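Local structure of Tle cognate immunity protein 4 C-terminal domain-containing protein (Pseudomonas aeruginosa PAO1, 4R1D) at residues Thr8-Ile16 against Gly156-Val166; Pro42-Leu52 against Tyr98-Arg109. The protein binds the type VI secretion lipase effector Tle4 as its cognate immunity protein and probably protects the producing cell from that toxin. All coordinates share one frame; numbering follows the deposited sequence. Where two conformers were deposited one is given.

Overall arrangement
Contact 1 (8-16 with 156-166) is buried, and its centre lies about 9 Å from the centre of the chain; the centre of contact 2 (42-52 with 98-109), partly buried, lies about 22 Å from it. The two contact centres are about 23 Å apart, their nearest atoms about 11 Å. In sequence both segments of contact 2 fall between those of contact 1. Contact 2 packs helix 42-58 on strands 92-100 and 107-115 of the N-terminal domain. Strand 107-115 connects through antiparallel neighbours 33-38 and 23-30 to strand 162-169, where contact 1 seats the hairpin of strands 7-11 and 14-18, tying the N-terminal to the C-terminal domain.

Contact 1. Residues Thr8-Ile16 against Gly156-Val166; sequences THCFGRFLI and GDSFQVERFGV
Arg13 reaches from the hairpin turn to grip Glu162 side-on, using NE and NH2 for the two carboxylate oxygens. NE meets the syn lone pair of Glu162 OE2 at 2.7 Å, and NH2 lies 3.0 Å from Glu162 OE1 in a nearly straight bond (169°). The two flat groups are close to coplanar. The arginine chain bends at chi2 (-80°), which brings the guanidinium alongside Glu162 and leaves NH1 directed at Gly156 O, 2.9 Å away and in the guanidinium plane. A water bridges Arg13 NH2 to Ser158 O. Glu162 OE1 accepts a second bond, from Gln160 NE2 at 2.9 Å; the arginine pair and this amide together hold the carboxylate's rotation. Arginine suits the site because its flat, many-donor head can serve a carboxylate and a carbonyl together.

The turn that presents it is a type II' beta turn from Phe11 to Phe14, closing the beta hairpin of strands 7-11 and 14-18. This hairpin of the N-terminal domain packs by its side chains on strand 162-169 of the C-terminal domain. Gly12 takes the positive phi of the turn's second position, which glycine accepts readily, and its CA packs 3.8 Å from Phe164 CD2.

Beside the turn the contact becomes apolar. Phe164 CG stands between its own backbone N and carbonyl carbon (chi1 69°), which raises the ring toward the hairpin; Phe11 CB sits over the centre of that ring, 3.8 Å from the centroid, in a CH-pi contact. The Phe11 ring in turn receives Val166 CG2 over one face, 3.6 Å from its centroid. Phe180 of strand 176-183 meets Phe164 edge-to-face, continuing the aromatic cluster.

Contact 2. Residues Pro42-Leu52 against Tyr98-Arg109; sequences PTELAARVDRL and YVTSKPTWHVYR
Pro42, in the first turn of helix 42-58, lies against the face of Trp105: its CG is 3.6 Å from the centroid of the six-membered ring, almost on the ring normal. Proline suits a helix start, where no N-H is needed for the helix, and gives the indole a smooth CH surface. Leu45 and Val107 meet tip to tip; the leucine methyls also make sidelong contacts, CD1 with Tyr98 CD1 (3.9 Å) and CD2 with Trp105 CZ2 (4.1 Å). Val49, short and branched, sets CG2, anti to its carbonyl carbon, over one face of the Tyr98 ring, 3.8 Å from the centroid.

Arg48 lays its CD near Tyr98 CE1 at 3.8 Å, while a water links Arg48 NH1 with Tyr98 OH. This water also lies over the face of the Arg109 guanidinium.

Further out, Asp40 forms a salt bridge with Arg48 NE, and Asp96 accepts from both Tyr98 OH and Arg109 NH2. Tyrosine thus offers an apolar face to the helix and a hydroxyl to water and Asp96. The helical segment 42-52 runs nearly antiparallel to strand 98-100 (164°), which pairs with strand 107-115 in a beta hairpin. No direct hydrogen bond joins the two segments, so cohesion rests mainly on apolar and CH-pi packing, with one water bridge at the polar edge, where Asp40 and Asp96 probably offset the charges of Arg48 and Arg109.

Contact 1. Residues Thr8-Ile16 against Gly156-Val166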
# COMPACT_ATOMS: atom_id res chain seq x y z
N THR B 8 -22.88 8.12 -25.40
CA THR B 8 -21.97 9.22 -25.10
C THR B 8 -22.10 9.60 -23.62
O THR B 8 -23.19 9.95 -23.17
CB THR B 8 -22.26 10.44 -25.99
OG1 THR B 8 -22.01 10.11 -27.36
CG2 THR B 8 -21.39 11.64 -25.58
N HIS B 9 -20.99 9.51 -22.89
CA HIS B 9 -20.98 9.74 -21.45
C HIS B 9 -20.23 11.04 -21.14
O HIS B 9 -19.25 11.38 -21.81
CB HIS B 9 -20.26 8.59 -20.73
CG HIS B 9 -20.96 7.27 -20.84
ND1 HIS B 9 -21.89 6.83 -19.93
CD2 HIS B 9 -20.83 6.28 -21.76
CE1 HIS B 9 -22.33 5.64 -20.28
NE2 HIS B 9 -21.70 5.28 -21.38
N CYS B 10 -20.69 11.75 -20.12
CA CYS B 10 -19.98 12.92 -19.62
C CYS B 10 -19.18 12.52 -18.39
O CYS B 10 -19.73 11.99 -17.44
CB CYS B 10 -20.95 13.99 -19.16
SG CYS B 10 -22.06 14.62 -20.42
N PHE B 11 -17.87 12.78 -18.43
CA PHE B 11 -17.02 12.60 -17.26
C PHE B 11 -16.19 13.87 -17.09
O PHE B 11 -15.43 14.25 -17.99
CB PHE B 11 -16.10 11.38 -17.43
CG PHE B 11 -16.83 10.08 -17.60
CD1 PHE B 11 -17.71 9.62 -16.63
CD2 PHE B 11 -16.61 9.30 -18.73
CE1 PHE B 11 -18.38 8.40 -16.79
CE2 PHE B 11 -17.27 8.08 -18.90
CZ PHE B 11 -18.15 7.63 -17.93
N GLY B 12 -16.36 14.57 -15.98
CA GLY B 12 -15.61 15.79 -15.76
C GLY B 12 -15.89 16.78 -16.88
O GLY B 12 -17.06 17.09 -17.15
N ARG B 13 -14.84 17.26 -17.55
CA ARG B 13 -15.00 18.24 -18.63
C ARG B 13 -15.16 17.56 -19.98
O ARG B 13 -15.29 18.24 -21.00
CB ARG B 13 -13.79 19.19 -18.70
CG ARG B 13 -13.46 19.90 -17.39
CD ARG B 13 -14.35 21.11 -17.10
NE ARG B 13 -14.24 21.55 -15.71
CZ ARG B 13 -14.83 22.64 -15.22
NH1 ARG B 13 -15.54 23.43 -16.02
NH2 ARG B 13 -14.70 22.96 -13.93
N PHE B 14 -15.15 16.23 -19.99
CA PHE B 14 -15.01 15.49 -21.24
C PHE B 14 -16.21 14.62 -21.61
O PHE B 14 -17.06 14.33 -20.78
CB PHE B 14 -13.72 14.66 -21.22
CG PHE B 14 -12.48 15.51 -21.33
CD1 PHE B 14 -11.82 15.66 -22.54
CD2 PHE B 14 -12.00 16.20 -20.22
CE1 PHE B 14 -10.71 16.47 -22.65
CE2 PHE B 14 -10.88 17.02 -20.32
CZ PHE B 14 -10.24 17.15 -21.54
N LEU B 15 -16.24 14.20 -22.87
CA LEU B 15 -17.18 13.20 -23.36
C LEU B 15 -16.41 12.01 -23.92
O LEU B 15 -15.29 12.17 -24.41
CB LEU B 15 -18.04 13.78 -24.50
CG LEU B 15 -18.85 15.05 -24.24
CD1 LEU B 15 -19.49 15.52 -25.55
CD2 LEU B 15 -19.90 14.80 -23.18
N ILE B 16 -17.02 10.83 -23.88
CA ILE B 16 -16.45 9.64 -24.47
C ILE B 16 -17.59 8.69 -24.81
O ILE B 16 -18.60 8.67 -24.12
CB ILE B 16 -15.46 8.93 -23.50
CG1 ILE B 16 -14.64 7.88 -24.25
CG2 ILE B 16 -16.21 8.32 -22.31
CD1 ILE B 16 -13.53 7.25 -23.39
N GLY B 156 -19.50 26.27 -13.90
CA GLY B 156 -18.48 27.30 -13.93
C GLY B 156 -17.26 26.88 -14.71
O GLY B 156 -17.15 25.73 -15.17
N ASP B 157 -16.33 27.80 -14.89
CA ASP B 157 -15.10 27.50 -15.61
C ASP B 157 -13.92 28.17 -14.94
O ASP B 157 -12.90 28.44 -15.57
CB ASP B 157 -15.21 27.92 -17.07
CG ASP B 157 -15.65 29.36 -17.23
OD1 ASP B 157 -15.56 30.13 -16.25
OD2 ASP B 157 -16.08 29.73 -18.35
N SER B 158 -14.07 28.46 -13.65
CA SER B 158 -12.97 28.98 -12.86
C SER B 158 -12.09 27.80 -12.46
O SER B 158 -12.59 26.73 -12.13
CB SER B 158 -13.49 29.67 -11.60
OG SER B 158 -14.34 30.75 -11.95
N PHE B 159 -10.78 28.00 -12.50
CA PHE B 159 -9.88 26.90 -12.21
C PHE B 159 -10.08 26.33 -10.81
O PHE B 159 -10.26 27.07 -9.84
CB PHE B 159 -8.42 27.29 -12.39
CG PHE B 159 -7.48 26.17 -12.11
CD1 PHE B 159 -7.27 25.19 -13.07
CD2 PHE B 159 -6.86 26.05 -10.88
CE1 PHE B 159 -6.43 24.12 -12.81
CE2 PHE B 159 -6.02 24.98 -10.61
CZ PHE B 159 -5.81 24.02 -11.58
N GLN B 160 -10.06 25.00 -10.71
CA GLN B 160 -10.03 24.30 -9.43
C GLN B 160 -9.30 22.99 -9.69
O GLN B 160 -9.28 22.52 -10.84
CB GLN B 160 -11.44 24.02 -8.93
CG GLN B 160 -12.29 23.30 -9.96
CD GLN B 160 -13.71 23.06 -9.50
OE1 GLN B 160 -14.19 23.68 -8.55
NE2 GLN B 160 -14.40 22.15 -10.18
N VAL B 161 -8.70 22.40 -8.67
CA VAL B 161 -8.10 21.07 -8.85
C VAL B 161 -9.24 20.05 -8.93
O VAL B 161 -10.06 19.95 -8.02
CB VAL B 161 -7.16 20.69 -7.70
CG1 VAL B 161 -6.78 19.22 -7.78
CG2 VAL B 161 -5.91 21.58 -7.69
N GLU B 162 -9.27 19.29 -10.03
CA GLU B 162 -10.37 18.38 -10.31
C GLU B 162 -9.84 17.18 -11.08
O GLU B 162 -8.90 17.30 -11.86
CB GLU B 162 -11.50 19.10 -11.09
CG GLU B 162 -11.07 19.68 -12.42
CD GLU B 162 -12.19 20.42 -13.14
OE1 GLU B 162 -13.05 21.00 -12.45
OE2 GLU B 162 -12.20 20.39 -14.39
N ARG B 163 -10.45 16.03 -10.85
CA ARG B 163 -9.94 14.79 -11.41
C ARG B 163 -11.06 13.79 -11.46
O ARG B 163 -11.97 13.82 -10.63
CB ARG B 163 -8.78 14.26 -10.53
CG ARG B 163 -8.37 12.81 -10.81
CD ARG B 163 -7.02 12.48 -10.15
NE ARG B 163 -7.04 12.52 -8.69
CZ ARG B 163 -7.31 11.46 -7.92
NH1 ARG B 163 -7.60 10.28 -8.48
NH2 ARG B 163 -7.27 11.57 -6.61
N PHE B 164 -11.02 12.91 -12.46
CA PHE B 164 -11.88 11.73 -12.46
C PHE B 164 -11.11 10.49 -12.87
O PHE B 164 -10.03 10.56 -13.46
CB PHE B 164 -13.12 11.93 -13.36
CG PHE B 164 -12.82 11.99 -14.84
CD1 PHE B 164 -12.58 10.84 -15.57
CD2 PHE B 164 -12.80 13.20 -15.50
CE1 PHE B 164 -12.31 10.90 -16.94
CE2 PHE B 164 -12.55 13.28 -16.87
CZ PHE B 164 -12.31 12.13 -17.59
N GLY B 165 -11.68 9.34 -12.55
CA GLY B 165 -11.18 8.10 -13.07
C GLY B 165 -12.38 7.21 -13.31
O GLY B 165 -13.25 7.09 -12.45
N VAL B 166 -12.41 6.59 -14.49
CA VAL B 166 -13.52 5.75 -14.90
C VAL B 166 -12.94 4.43 -15.35
O VAL B 166 -11.96 4.40 -16.07
CB VAL B 166 -14.31 6.38 -16.07
CG1 VAL B 166 -15.46 5.48 -16.47
CG2 VAL B 166 -14.82 7.76 -15.67
O HOH W 1 -15.04 25.50 -12.53

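Contact 2. Residues Pro42-Leu52 against Tyr98-Arg109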
# COMPACT_ATOMS: atom_id res chain seq x y z
N PRO B 42 -33.55 12.78 1.72
CA PRO B 42 -33.26 13.91 2.61
C PRO B 42 -33.35 13.58 4.10
O PRO B 42 -32.48 14.02 4.85
CB PRO B 42 -34.32 14.94 2.22
CG PRO B 42 -34.61 14.64 0.79
CD PRO B 42 -34.53 13.14 0.68
N THR B 43 -34.36 12.83 4.52
CA THR B 43 -34.48 12.47 5.93
C THR B 43 -33.33 11.55 6.35
O THR B 43 -32.80 11.65 7.46
CB THR B 43 -35.83 11.80 6.27
OG1 THR B 43 -35.87 10.48 5.72
CG2 THR B 43 -36.98 12.63 5.71
N GLU B 44 -32.95 10.65 5.45
CA GLU B 44 -31.82 9.76 5.68
C GLU B 44 -30.51 10.55 5.81
O GLU B 44 -29.70 10.26 6.69
CB GLU B 44 -31.71 8.72 4.57
CG GLU B 44 -32.87 7.75 4.50
CD GLU B 44 -32.80 6.83 3.30
OE1 GLU B 44 -32.47 7.32 2.19
OE2 GLU B 44 -33.06 5.62 3.45
N LEU B 45 -30.32 11.54 4.94
CA LEU B 45 -29.12 12.37 4.99
C LEU B 45 -29.03 13.13 6.31
O LEU B 45 -27.97 13.17 6.93
CB LEU B 45 -29.08 13.38 3.84
CG LEU B 45 -27.80 14.23 3.88
CD1 LEU B 45 -26.58 13.38 3.49
CD2 LEU B 45 -27.88 15.48 3.02
N ALA B 46 -30.14 13.72 6.74
CA ALA B 46 -30.17 14.46 8.00
C ALA B 46 -29.74 13.57 9.15
O ALA B 46 -28.97 13.99 10.02
CB ALA B 46 -31.56 15.03 8.25
N ALA B 47 -30.25 12.35 9.15
CA ALA B 47 -29.99 11.39 10.21
C ALA B 47 -28.54 10.92 10.16
O ALA B 47 -27.91 10.70 11.20
CB ALA B 47 -30.94 10.21 10.11
N ARG B 48 -28.02 10.75 8.95
CA ARG B 48 -26.62 10.38 8.74
C ARG B 48 -25.68 11.43 9.35
O ARG B 48 -24.74 11.10 10.07
CB ARG B 48 -26.33 10.25 7.24
CG ARG B 48 -24.85 10.20 6.89
CD ARG B 48 -24.60 10.47 5.41
NE ARG B 48 -25.12 9.41 4.53
CZ ARG B 48 -24.39 8.40 4.06
NH1 ARG B 48 -23.10 8.28 4.38
NH2 ARG B 48 -24.95 7.50 3.27
N VAL B 49 -25.95 12.69 9.04
CA VAL B 49 -25.11 13.79 9.52
C VAL B 49 -25.20 13.98 11.03
O VAL B 49 -24.18 14.15 11.71
CB VAL B 49 -25.44 15.10 8.80
CG1 VAL B 49 -24.73 16.28 9.44
CG2 VAL B 49 -25.09 14.98 7.32
N ASP B 50 -26.41 13.94 11.57
CA ASP B 50 -26.60 14.06 13.01
C ASP B 50 -25.92 12.91 13.73
O ASP B 50 -25.34 13.09 14.79
CB ASP B 50 -28.09 14.11 13.39
CG ASP B 50 -28.76 15.41 13.02
OD1 ASP B 50 -28.05 16.42 12.80
OD2 ASP B 50 -30.00 15.44 12.97
N ARG B 51 -26.02 11.71 13.16
CA ARG B 51 -25.43 10.52 13.76
C ARG B 51 -23.92 10.66 13.90
O ARG B 51 -23.34 10.29 14.92
CB ARG B 51 -25.74 9.29 12.92
CG ARG B 51 -25.19 7.99 13.48
CD ARG B 51 -25.23 6.88 12.43
NE ARG B 51 -23.88 6.53 11.98
CZ ARG B 51 -23.24 7.13 10.98
NH1 ARG B 51 -23.82 8.11 10.29
NH2 ARG B 51 -22.01 6.74 10.66
N LEU B 52 -23.29 11.18 12.85
CA LEU B 52 -21.85 11.36 12.84
C LEU B 52 -21.41 12.45 13.81
O LEU B 52 -20.39 12.30 14.49
CB LEU B 52 -21.36 11.74 11.44
CG LEU B 52 -20.89 10.60 10.55
CD1 LEU B 52 -20.44 11.17 9.21
CD2 LEU B 52 -19.75 9.84 11.24
N TYR B 98 -21.31 17.85 3.34
CA TYR B 98 -22.46 17.25 2.67
C TYR B 98 -23.13 18.33 1.84
O TYR B 98 -23.36 19.45 2.32
CB TYR B 98 -23.41 16.65 3.72
CG TYR B 98 -22.72 15.56 4.50
CD1 TYR B 98 -22.79 14.25 4.08
CD2 TYR B 98 -21.91 15.87 5.60
CE1 TYR B 98 -22.13 13.24 4.76
CE2 TYR B 98 -21.25 14.87 6.29
CZ TYR B 98 -21.36 13.56 5.86
OH TYR B 98 -20.71 12.54 6.51
N VAL B 99 -23.40 18.02 0.59
CA VAL B 99 -23.87 19.05 -0.34
C VAL B 99 -24.88 18.44 -1.30
O VAL B 99 -24.78 17.26 -1.65
CB VAL B 99 -22.70 19.70 -1.12
CG1 VAL B 99 -21.98 18.67 -1.99
CG2 VAL B 99 -23.18 20.88 -1.94
N THR B 100 -25.85 19.25 -1.72
CA THR B 100 -26.92 18.77 -2.58
C THR B 100 -26.97 19.53 -3.89
O THR B 100 -26.64 20.71 -3.95
CB THR B 100 -28.28 18.92 -1.87
OG1 THR B 100 -28.45 20.29 -1.46
CG2 THR B 100 -28.34 18.03 -0.65
N SER B 101 -27.38 18.85 -4.96
CA SER B 101 -27.54 19.50 -6.25
C SER B 101 -28.87 20.24 -6.29
O SER B 101 -29.78 19.94 -5.51
CB SER B 101 -27.49 18.45 -7.36
OG SER B 101 -28.41 17.41 -7.07
N LYS B 102 -28.96 21.21 -7.19
CA LYS B 102 -30.21 21.95 -7.43
C LYS B 102 -30.44 22.06 -8.93
O LYS B 102 -29.49 22.11 -9.71
CB LYS B 102 -30.14 23.35 -6.81
CG LYS B 102 -29.71 23.37 -5.36
CD LYS B 102 -30.63 22.52 -4.50
CE LYS B 102 -29.94 22.10 -3.21
NZ LYS B 102 -30.80 21.25 -2.36
N PRO B 103 -31.72 22.14 -9.33
CA PRO B 103 -32.90 22.12 -8.46
C PRO B 103 -33.37 20.72 -8.09
O PRO B 103 -34.14 20.58 -7.13
CB PRO B 103 -33.97 22.82 -9.31
CG PRO B 103 -33.56 22.57 -10.71
CD PRO B 103 -32.04 22.61 -10.69
N THR B 104 -32.95 19.70 -8.83
CA THR B 104 -33.27 18.34 -8.44
C THR B 104 -32.30 17.88 -7.35
O THR B 104 -31.09 17.92 -7.52
CB THR B 104 -33.21 17.34 -9.62
OG1 THR B 104 -34.27 17.63 -10.54
CG2 THR B 104 -33.40 15.92 -9.12
N TRP B 105 -32.87 17.43 -6.25
CA TRP B 105 -32.10 17.05 -5.07
C TRP B 105 -31.33 15.75 -5.28
O TRP B 105 -31.91 14.73 -5.65
CB TRP B 105 -33.06 16.90 -3.90
CG TRP B 105 -32.44 16.86 -2.55
CD1 TRP B 105 -32.19 17.92 -1.72
CD2 TRP B 105 -32.00 15.70 -1.85
NE1 TRP B 105 -31.63 17.49 -0.55
CE2 TRP B 105 -31.50 16.12 -0.60
CE3 TRP B 105 -31.99 14.33 -2.16
CZ2 TRP B 105 -30.99 15.24 0.33
CZ3 TRP B 105 -31.48 13.45 -1.23
CH2 TRP B 105 -30.99 13.91 0.01
N HIS B 106 -30.02 15.80 -5.06
CA HIS B 106 -29.19 14.61 -4.92
C HIS B 106 -28.17 14.96 -3.86
O HIS B 106 -27.74 16.11 -3.77
CB HIS B 106 -28.44 14.27 -6.21
CG HIS B 106 -29.33 14.05 -7.40
ND1 HIS B 106 -30.14 12.94 -7.52
CD2 HIS B 106 -29.52 14.79 -8.51
CE1 HIS B 106 -30.80 13.01 -8.66
NE2 HIS B 106 -30.45 14.12 -9.28
N VAL B 107 -27.76 13.97 -3.08
CA VAL B 107 -26.84 14.20 -1.98
C VAL B 107 -25.43 13.71 -2.27
O VAL B 107 -25.25 12.69 -2.91
CB VAL B 107 -27.35 13.51 -0.71
CG1 VAL B 107 -26.20 12.89 0.05
CG2 VAL B 107 -28.05 14.51 0.15
N TYR B 108 -24.43 14.46 -1.80
CA TYR B 108 -23.03 14.09 -1.97
C TYR B 108 -22.24 14.28 -0.69
O TYR B 108 -22.52 15.19 0.09
CB TYR B 108 -22.39 14.93 -3.08
CG TYR B 108 -23.13 14.82 -4.38
CD1 TYR B 108 -22.70 13.96 -5.38
CD2 TYR B 108 -24.30 15.55 -4.58
CE1 TYR B 108 -23.40 13.86 -6.57
CE2 TYR B 108 -25.00 15.45 -5.75
CZ TYR B 108 -24.55 14.61 -6.74
OH TYR B 108 -25.27 14.52 -7.91
N ARG B 109 -21.24 13.42 -0.49
CA ARG B 109 -20.31 13.58 0.62
C ARG B 109 -18.94 13.92 0.05
O ARG B 109 -18.47 13.25 -0.87
CB ARG B 109 -20.22 12.29 1.43
CG ARG B 109 -19.26 12.40 2.60
CD ARG B 109 -19.08 11.06 3.30
NE ARG B 109 -18.54 11.23 4.64
CZ ARG B 109 -18.23 10.23 5.46
NH1 ARG B 109 -18.38 8.98 5.07
NH2 ARG B 109 -17.75 10.49 6.68
O HOH W 2 -21.42 9.77 6.18